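Local coordinates for protein Bd3459 (Bdellovibrio bacteriovorus, PDB 5CEC) that probably acts as a peptidoglycan-cleaving serine endopeptidase of the D-Ala-D-Ala carboxypeptidase S13 family and is bound by the ankyrin-repeat immunity protein Bd3460, at residues A[44-49]-A[376-381]; A[353-358]-A[368-373]; A[348-353]-A[405-410]. The protein carries 1 engineered substitution. All coordinates share one frame; numbering follows the deposited sequence.

Interaction 1. Residues A[44-49]-A[376-381]; sequences MCHMAA and GEIYFA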
loop_
_atom_site.group_PDB
_atom_site.type_symbol
_atom_site.label_atom_id
_atom_site.label_comp_id
_atom_site.label_asym_id
_atom_site.label_seq_id
_atom_site.Cartn_x
_atom_site.Cartn_y
_atom_site.Cartn_z
ATOM N N MET A 44 -3.795 12.390 17.592
ATOM C CA MET A 44 -4.068 10.965 17.758
ATOM C C MET A 44 -5.318 10.798 18.566
ATOM O O MET A 44 -5.545 11.487 19.569
ATOM C CB MET A 44 -2.902 10.238 18.451
ATOM C CG MET A 44 -3.143 8.759 18.668
ATOM S SD MET A 44 -1.674 7.910 19.265
ATOM C CE MET A 44 -2.262 6.222 19.307
ATOM N N CYS A 45 -6.102 9.826 18.159
ATOM C CA CYS A 45 -7.339 9.525 18.868
ATOM C C CYS A 45 -7.577 7.999 18.835
ATOM O O CYS A 45 -6.991 7.274 18.031
ATOM C CB CYS A 45 -8.554 10.382 18.320
ATOM S SG CYS A 45 -8.786 10.161 16.536
ATOM N N HIS A 46 -8.441 7.524 19.717
ATOM C CA HIS A 46 -8.778 6.119 19.787
ATOM C C HIS A 46 -10.151 5.904 20.430
ATOM O O HIS A 46 -10.656 6.782 21.116
ATOM C CB HIS A 46 -7.707 5.342 20.551
ATOM C CG HIS A 46 -7.652 5.622 22.011
ATOM N ND1 HIS A 46 -6.942 6.663 22.548
ATOM C CD2 HIS A 46 -8.251 4.993 23.052
ATOM C CE1 HIS A 46 -7.060 6.640 23.861
ATOM N NE2 HIS A 46 -7.864 5.647 24.194
ATOM N N MET A 47 -10.741 4.720 20.246
ATOM C CA MET A 47 -12.004 4.404 20.908
ATOM C C MET A 47 -12.125 2.890 20.948
ATOM O O MET A 47 -11.940 2.244 19.913
ATOM C CB MET A 47 -13.202 4.985 20.147
ATOM C CG MET A 47 -14.520 4.811 20.883
ATOM S SD MET A 47 -15.907 5.420 19.936
ATOM C CE MET A 47 -16.038 3.978 18.860
ATOM N N ALA A 48 -12.495 2.323 22.105
ATOM C CA ALA A 48 -12.764 0.876 22.158
ATOM C C ALA A 48 -13.974 0.579 21.267
ATOM O O ALA A 48 -14.963 1.325 21.280
ATOM C CB ALA A 48 -13.038 0.431 23.582
ATOM N N ALA A 49 -13.921 -0.514 20.512
ATOM C CA ALA A 49 -15.003 -0.866 19.570
ATOM C C ALA A 49 -16.344 -1.100 20.244
ATOM O O ALA A 49 -17.421 -0.808 19.680
ATOM C CB ALA A 49 -14.604 -2.093 18.761
ATOM N N GLY A 376 -9.538 -6.134 24.198
ATOM C CA GLY A 376 -10.450 -6.080 23.057
ATOM C C GLY A 376 -9.954 -5.190 21.924
ATOM O O GLY A 376 -8.794 -4.736 21.895
ATOM N N GLU A 377 -10.859 -4.978 20.976
ATOM C CA GLU A 377 -10.570 -4.314 19.730
ATOM C C GLU A 377 -10.664 -2.821 19.965
ATOM O O GLU A 377 -11.653 -2.337 20.505
ATOM C CB GLU A 377 -11.590 -4.723 18.677
ATOM C CG GLU A 377 -11.440 -4.035 17.333
ATOM C CD GLU A 377 -12.580 -4.293 16.346
ATOM O OE1 GLU A 377 -13.627 -4.859 16.705
ATOM O OE2 GLU A 377 -12.434 -3.895 15.190
ATOM N N ILE A 378 -9.631 -2.086 19.577
ATOM C CA ILE A 378 -9.591 -0.637 19.757
ATOM C C ILE A 378 -9.318 0.027 18.413
ATOM O O ILE A 378 -8.334 -0.303 17.733
ATOM C CB ILE A 378 -8.528 -0.211 20.765
ATOM C CG1 ILE A 378 -8.666 -0.960 22.087
ATOM C CG2 ILE A 378 -8.567 1.301 20.996
ATOM C CD1 ILE A 378 -7.529 -0.727 23.010
ATOM N N TYR A 379 -10.159 0.990 18.017
ATOM C CA TYR A 379 -9.888 1.798 16.819
ATOM C C TYR A 379 -8.904 2.914 17.136
ATOM O O TYR A 379 -8.910 3.475 18.239
ATOM C CB TYR A 379 -11.181 2.464 16.302
ATOM C CG TYR A 379 -12.309 1.499 16.035
ATOM C CD1 TYR A 379 -12.133 0.423 15.171
ATOM C CD2 TYR A 379 -13.558 1.642 16.643
ATOM C CE1 TYR A 379 -13.147 -0.472 14.921
ATOM C CE2 TYR A 379 -14.580 0.754 16.390
ATOM C CZ TYR A 379 -14.375 -0.317 15.550
ATOM O OH TYR A 379 -15.387 -1.221 15.319
ATOM N N PHE A 380 -8.040 3.239 16.181
ATOM C CA PHE A 380 -7.110 4.337 16.369
ATOM C C PHE A 380 -6.869 5.076 15.071
ATOM O O PHE A 380 -7.071 4.532 13.986
ATOM C CB PHE A 380 -5.759 3.798 16.909
ATOM C CG PHE A 380 -4.942 3.073 15.878
ATOM C CD1 PHE A 380 -4.083 3.774 15.056
ATOM C CD2 PHE A 380 -5.094 1.700 15.671
ATOM C CE1 PHE A 380 -3.372 3.118 14.066
ATOM C CE2 PHE A 380 -4.405 1.062 14.677
ATOM C CZ PHE A 380 -3.545 1.769 13.887
ATOM N N ALA A 381 -6.400 6.304 15.213
ATOM C CA ALA A 381 -5.866 7.075 14.089
ATOM C C ALA A 381 -4.768 7.982 14.583
ATOM O O ALA A 381 -4.893 8.601 15.654
ATOM C CB ALA A 381 -6.925 7.850 13.354
#
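Strands 40-48 and 376-385 are antiparallel neighbours in one sheet, and their directions differ by 157° in these segments. Two hydrogen-bonded pairs do most of the joining. C45 and A381 exchange both N-H...O bonds, and so do M47 and Y379, with Y379 N 2.9 Å from M47 O. A fifth bond follows where strand 40-48 ends: A49 N lies 2.9 Å from E377 O. It is nearly straight, 173° at the hydrogen, and in the plane of the carbonyl.

The tight side carries C45, M47, Y379 and A381. CG of Y379 is anti to its carbonyl carbon, and the ring reaches along the other strand. Its CE2 meets A49 CA at 3.6 Å, and CZ meets A49 CB at 3.7 Å. M47 runs beside Y379, pointing the same way. Its chain bends at chi3, leaving CE 4.1 Å from Y379 CD2. Helix 307-322 covers this side, and C45 is joined to C307 by a disulfide.

The other side is looser. H46 and A48 are partly exposed there. CB of H46 touches CG2 of I378 at 4.2 Å, and this is a light contact. F380 starts on the same side, but its ring leads away to V406 and L409 of helix 394-411.

The polar chemistry gathers near the tight side. Y379 OH is hydrogen-bonded to D318 OD2, and the carboxylate of E377 comes close to the same oxygen. Two acids so near each other probably raise the pKa of one, while the phenol would help to steady the charge on D318.

Interaction 2. Residues A[353-358]-A[368-373]; sequences STTAKT and MGSVST. With SO4 (sulfate ion), chain C.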
loop_
_atom_site.group_PDB
_atom_site.type_symbol
_atom_site.label_atom_id
_atom_site.label_comp_id
_atom_site.label_asym_id
_atom_site.label_seq_id
_atom_site.Cartn_x
_atom_site.Cartn_y
_atom_site.Cartn_z
ATOM N N SER A 353 -1.631 -8.392 15.401
ATOM C CA SER A 353 -2.710 -7.829 16.223
ATOM C C SER A 353 -3.395 -6.638 15.579
ATOM O O SER A 353 -4.467 -6.240 16.012
ATOM C CB SER A 353 -2.139 -7.344 17.554
ATOM O OG SER A 353 -1.285 -6.227 17.372
ATOM N N THR A 354 -2.749 -6.025 14.595
ATOM C CA THR A 354 -3.098 -4.688 14.124
ATOM C C THR A 354 -3.505 -4.758 12.661
ATOM O O THR A 354 -2.796 -5.331 11.844
ATOM C CB THR A 354 -1.913 -3.761 14.338
ATOM O OG1 THR A 354 -1.639 -3.723 15.735
ATOM C CG2 THR A 354 -2.195 -2.352 13.858
ATOM N N THR A 355 -4.657 -4.157 12.366
ATOM C CA THR A 355 -5.198 -4.066 11.008
ATOM C C THR A 355 -5.141 -2.598 10.678
ATOM O O THR A 355 -5.774 -1.808 11.387
ATOM C CB THR A 355 -6.632 -4.605 10.928
ATOM O OG1 THR A 355 -6.675 -5.930 11.496
ATOM C CG2 THR A 355 -7.140 -4.660 9.542
ATOM N N ALA A 356 -4.431 -2.189 9.644
ATOM C CA ALA A 356 -4.148 -0.750 9.492
ATOM C C ALA A 356 -3.855 -0.354 8.052
ATOM O O ALA A 356 -3.400 -1.179 7.239
ATOM C CB ALA A 356 -3.000 -0.319 10.378
ATOM N N LYS A 357 -4.090 0.927 7.778
ATOM C CA LYS A 357 -3.802 1.566 6.519
ATOM C C LYS A 357 -2.837 2.715 6.796
ATOM O O LYS A 357 -3.036 3.510 7.681
ATOM C CB LYS A 357 -5.090 2.129 5.890
ATOM C CG LYS A 357 -4.879 2.845 4.541
ATOM C CD LYS A 357 -4.631 1.857 3.402
ATOM C CE LYS A 357 -4.007 2.539 2.191
ATOM N NZ LYS A 357 -2.553 2.838 2.400
ATOM N N THR A 358 -1.787 2.792 5.987
ATOM C CA THR A 358 -0.774 3.830 6.006
ATOM C C THR A 358 -1.110 5.010 5.094
ATOM O O THR A 358 -1.907 4.898 4.156
ATOM C CB THR A 358 0.542 3.214 5.536
ATOM O OG1 THR A 358 0.321 2.553 4.299
ATOM C CG2 THR A 358 1.109 2.215 6.541
ATOM N N MET A 368 -4.193 4.499 10.381
ATOM C CA MET A 368 -5.440 4.281 11.102
ATOM C C MET A 368 -5.806 2.809 11.013
ATOM O O MET A 368 -5.455 2.117 10.046
ATOM C CB MET A 368 -6.562 5.173 10.584
ATOM C CG MET A 368 -7.114 4.804 9.226
ATOM S SD MET A 368 -8.319 5.966 8.534
ATOM C CE MET A 368 -9.780 5.433 9.365
ATOM N N GLY A 369 -6.624 2.353 11.954
ATOM C CA GLY A 369 -7.034 0.955 11.949
ATOM C C GLY A 369 -7.523 0.521 13.301
ATOM O O GLY A 369 -8.075 1.317 14.098
ATOM N N SER A 370 -7.345 -0.767 13.545
ATOM C CA SER A 370 -7.691 -1.367 14.807
ATOM C C SER A 370 -6.517 -2.134 15.374
ATOM O O SER A 370 -5.693 -2.723 14.645
ATOM C CB SER A 370 -8.882 -2.314 14.638
ATOM O OG SER A 370 -8.521 -3.464 13.896
ATOM N N VAL A 371 -6.452 -2.128 16.703
ATOM C CA VAL A 371 -5.555 -3.009 17.430
ATOM C C VAL A 371 -6.361 -3.990 18.266
ATOM O O VAL A 371 -7.363 -3.610 18.878
ATOM C CB VAL A 371 -4.542 -2.230 18.321
ATOM C CG1 VAL A 371 -3.576 -1.390 17.477
ATOM C CG2 VAL A 371 -5.208 -1.352 19.365
ATOM N N SER A 372 -5.933 -5.260 18.247
ATOM C CA SER A 372 -6.534 -6.324 19.019
ATOM C C SER A 372 -5.637 -6.484 20.240
ATOM O O SER A 372 -4.445 -6.774 20.120
ATOM C CB SER A 372 -6.590 -7.608 18.204
ATOM O OG SER A 372 -7.083 -8.669 18.996
ATOM N N THR A 373 -6.221 -6.222 21.395
ATOM C CA THR A 373 -5.511 -6.241 22.676
ATOM C C THR A 373 -6.131 -7.250 23.634
ATOM O O THR A 373 -7.217 -7.767 23.373
ATOM C CB THR A 373 -5.495 -4.825 23.301
ATOM O OG1 THR A 373 -6.781 -4.512 23.859
ATOM C CG2 THR A 373 -5.128 -3.748 22.260
HETATM S S SO4 C . 1.277 4.702 1.431
HETATM O O1 SO4 C . 2.356 3.955 0.718
HETATM O O2 SO4 C . 1.804 5.659 2.416
HETATM O O3 SO4 C . 0.375 5.349 0.360
HETATM O O4 SO4 C . 0.381 3.744 2.097
HETATM O O HOH W 1 -6.784 -5.762 14.350
#
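T354 lies alongside V371, its OG1 3.5 Å from V371 CG1 and its CG2 also close to that methyl. T354 and V371 are a non-hydrogen-bonded pair, so both leave on the same face; OG1 and CG1, each anti to its carbonyl carbon, are the branches that meet. Helix 394-411 packs over them through I410.

The strands form a beta hairpin, antiparallel at 166°. T355 with S370 and K357 with M368 are hydrogen-bonded pairs, and K357 N lies 2.9 Å from M368 O. Between them A356 faces G369 at a CA-CA distance of 4.2 Å. G369 has phi 159° and psi -151°, and the strands come this close where it has no side chain.

On the opposite face, OG of S370 and OG1 of T355 both donate to one water. That water donates to S353 O at 2.9 Å, so it bridges three polar atoms.

K357 starts anti to its backbone N, then bends at chi2 and chi4. NZ thereby reaches a lone pair of the carbonyl O of the next residue, T358, at 2.8 Å. NZ is also 3.1 Å from O4 of a sulfate, and T358 OG1 donates to that O4 at 2.5 Å. S70, S251 and S360 bond the same ion. This grouping fits an SxxK active site with a KTG-type strand. A lysine and several hydroxyls make it suited to anions, probably including a substrate carboxylate.

Interaction 3. Residues A[348-353]-A[405-410]; sequences GVMAGS and KVSQLI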
loop_
_atom_site.group_PDB
_atom_site.type_symbol
_atom_site.label_atom_id
_atom_site.label_comp_id
_atom_site.label_asym_id
_atom_site.label_seq_id
_atom_site.Cartn_x
_atom_site.Cartn_y
_atom_site.Cartn_z
ATOM N N GLY A 348 7.004 -5.800 16.355
ATOM C CA GLY A 348 6.715 -5.566 17.742
ATOM C C GLY A 348 5.323 -6.050 18.109
ATOM O O GLY A 348 4.795 -7.021 17.535
ATOM N N VAL A 349 4.712 -5.366 19.065
ATOM C CA VAL A 349 3.375 -5.751 19.512
ATOM C C VAL A 349 2.295 -5.606 18.439
ATOM O O VAL A 349 1.226 -6.197 18.575
ATOM C CB VAL A 349 2.958 -5.009 20.776
ATOM C CG1 VAL A 349 3.852 -5.421 21.933
ATOM C CG2 VAL A 349 2.924 -3.495 20.606
ATOM N N MET A 350 2.542 -4.833 17.385
ATOM C CA MET A 350 1.571 -4.740 16.301
ATOM C C MET A 350 1.448 -5.991 15.455
ATOM O O MET A 350 0.426 -6.197 14.815
ATOM C CB MET A 350 1.905 -3.577 15.369
ATOM C CG MET A 350 1.658 -2.209 15.994
ATOM S SD MET A 350 2.127 -0.813 14.973
ATOM C CE MET A 350 3.902 -1.001 14.847
ATOM N N ALA A 351 2.530 -6.764 15.351
ATOM C CA ALA A 351 2.538 -7.912 14.453
ATOM C C ALA A 351 1.407 -8.853 14.828
ATOM O O ALA A 351 1.324 -9.305 15.942
ATOM C CB ALA A 351 3.893 -8.595 14.507
ATOM N N GLY A 352 0.560 -9.152 13.849
ATOM C CA GLY A 352 -0.542 -10.082 14.018
ATOM C C GLY A 352 -1.741 -9.576 14.784
ATOM O O GLY A 352 -2.734 -10.295 14.892
ATOM N N SER A 353 -1.631 -8.392 15.401
ATOM C CA SER A 353 -2.710 -7.829 16.223
ATOM C C SER A 353 -3.395 -6.638 15.579
ATOM O O SER A 353 -4.467 -6.240 16.012
ATOM C CB SER A 353 -2.139 -7.344 17.554
ATOM O OG SER A 353 -1.285 -6.227 17.372
ATOM N N LYS A 405 3.760 4.986 19.041
ATOM C CA LYS A 405 2.502 5.458 19.676
ATOM C C LYS A 405 1.423 4.361 19.661
ATOM O O LYS A 405 0.686 4.155 20.650
ATOM C CB LYS A 405 1.978 6.717 18.974
ATOM C CG LYS A 405 2.796 7.972 19.264
ATOM C CD LYS A 405 2.321 9.137 18.434
ATOM C CE LYS A 405 3.205 10.346 18.546
ATOM N NZ LYS A 405 3.213 10.863 19.951
ATOM N N VAL A 406 1.316 3.643 18.544
ATOM C CA VAL A 406 0.344 2.546 18.487
ATOM C C VAL A 406 0.768 1.418 19.436
ATOM O O VAL A 406 -0.076 0.828 20.128
ATOM C CB VAL A 406 0.145 2.048 17.044
ATOM C CG1 VAL A 406 -0.808 0.855 17.006
ATOM C CG2 VAL A 406 -0.363 3.204 16.201
ATOM N N SER A 407 2.068 1.149 19.520
ATOM C CA SER A 407 2.558 0.107 20.424
ATOM C C SER A 407 2.244 0.473 21.875
ATOM O O SER A 407 1.844 -0.382 22.683
ATOM C CB SER A 407 4.052 -0.101 20.231
ATOM O OG SER A 407 4.316 -0.540 18.926
ATOM N N GLN A 408 2.397 1.751 22.213
ATOM C CA GLN A 408 2.083 2.239 23.568
ATOM C C GLN A 408 0.606 2.008 23.868
ATOM O O GLN A 408 0.262 1.566 24.980
ATOM C CB GLN A 408 2.444 3.724 23.699
ATOM C CG GLN A 408 2.290 4.305 25.099
ATOM C CD GLN A 408 3.187 3.619 26.127
ATOM O OE1 GLN A 408 4.346 3.309 25.869
ATOM N NE2 GLN A 408 2.643 3.371 27.296
ATOM N N LEU A 409 -0.262 2.320 22.898
ATOM C CA LEU A 409 -1.693 2.077 23.065
ATOM C C LEU A 409 -2.004 0.606 23.360
ATOM O O LEU A 409 -2.821 0.273 24.242
ATOM C CB LEU A 409 -2.475 2.589 21.839
ATOM C CG LEU A 409 -3.982 2.337 21.835
ATOM C CD1 LEU A 409 -4.682 3.079 22.975
ATOM C CD2 LEU A 409 -4.572 2.758 20.502
ATOM N N ILE A 410 -1.328 -0.276 22.647
ATOM C CA ILE A 410 -1.477 -1.707 22.895
ATOM C C ILE A 410 -0.983 -2.101 24.305
ATOM O O ILE A 410 -1.676 -2.845 25.012
ATOM C CB ILE A 410 -0.736 -2.528 21.788
ATOM C CG1 ILE A 410 -1.475 -2.397 20.461
ATOM C CG2 ILE A 410 -0.654 -4.002 22.190
ATOM C CD1 ILE A 410 -0.671 -2.869 19.277
HETATM O O HOH W 2 4.546 -2.777 17.539
#
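Helix 394-411 meets the loop 348-353 through one side of its surface, by apolar packing and one bridging water. K405 opens the helical segment and takes no part; the base of its side chain touches M44 of strand 40-48. V406 is the first to touch the loop. Its CG1, anti to the backbone N, sits 3.9 Å from SD of M350, and the two side chains cross at about a right angle. The methionine chain is extended to SD and then bends, chi3 -65°, which swings CE toward the next residue of the helix.

That residue is S407. Its CB packs against CG2 of V349 at 3.6 Å, the closest approach of the contact. Its OG donates to K403 O one turn back in the helix. A water donates to the same OG at 2.6 Å and accepts from M350 N at 2.9 Å. The hydroxyl thus links the loop backbone to the helix indirectly.

Q408 points away from the loop. Its NE2 is bonded to A207 O of the Bd3460 chain, and V349 also makes backbone bonds to Bd3460. L409 faces the sheet, touching H46.

I410 closes the segment and points at the loop. Its CD1 meets CG2 of V349 at 3.9 Å and CG of M350 at 4.1 Å. OG of S353 is close to the same methyl. That hydroxyl is already used: it donates to V349 O at 2.8 Å, on a lone pair, and holds the loop turned on itself.

V406 and I410 also rest on V371 of strand 364-373. A C-terminal helix lying across an antiparallel sheet, here with a loop tucked against it, is characteristic of the penicillin-binding protein and serine beta-lactamase fold.

Interactions 1 and 2 are consecutive parts of one antiparallel sheet, with centres about 9 Å apart. Strands 364-373 and 376-385 join them: I378 O is 2.8 Å from V371 N, and F380 N is 2.8 Å from G369 O, both probable hydrogen bonds. Interaction 3 lies about 8 Å from interaction 2 and 12 Å from interaction 1, centre to centre. Its helix covers one face of the sheet, with V371 CG1 3.7 Å from I410 CD1. S353 belongs to both interactions 2 and 3. The sulfate at the probable active site meets interaction 2 at T358, whereas Bd3460 touches interaction 3, on the helix and loop.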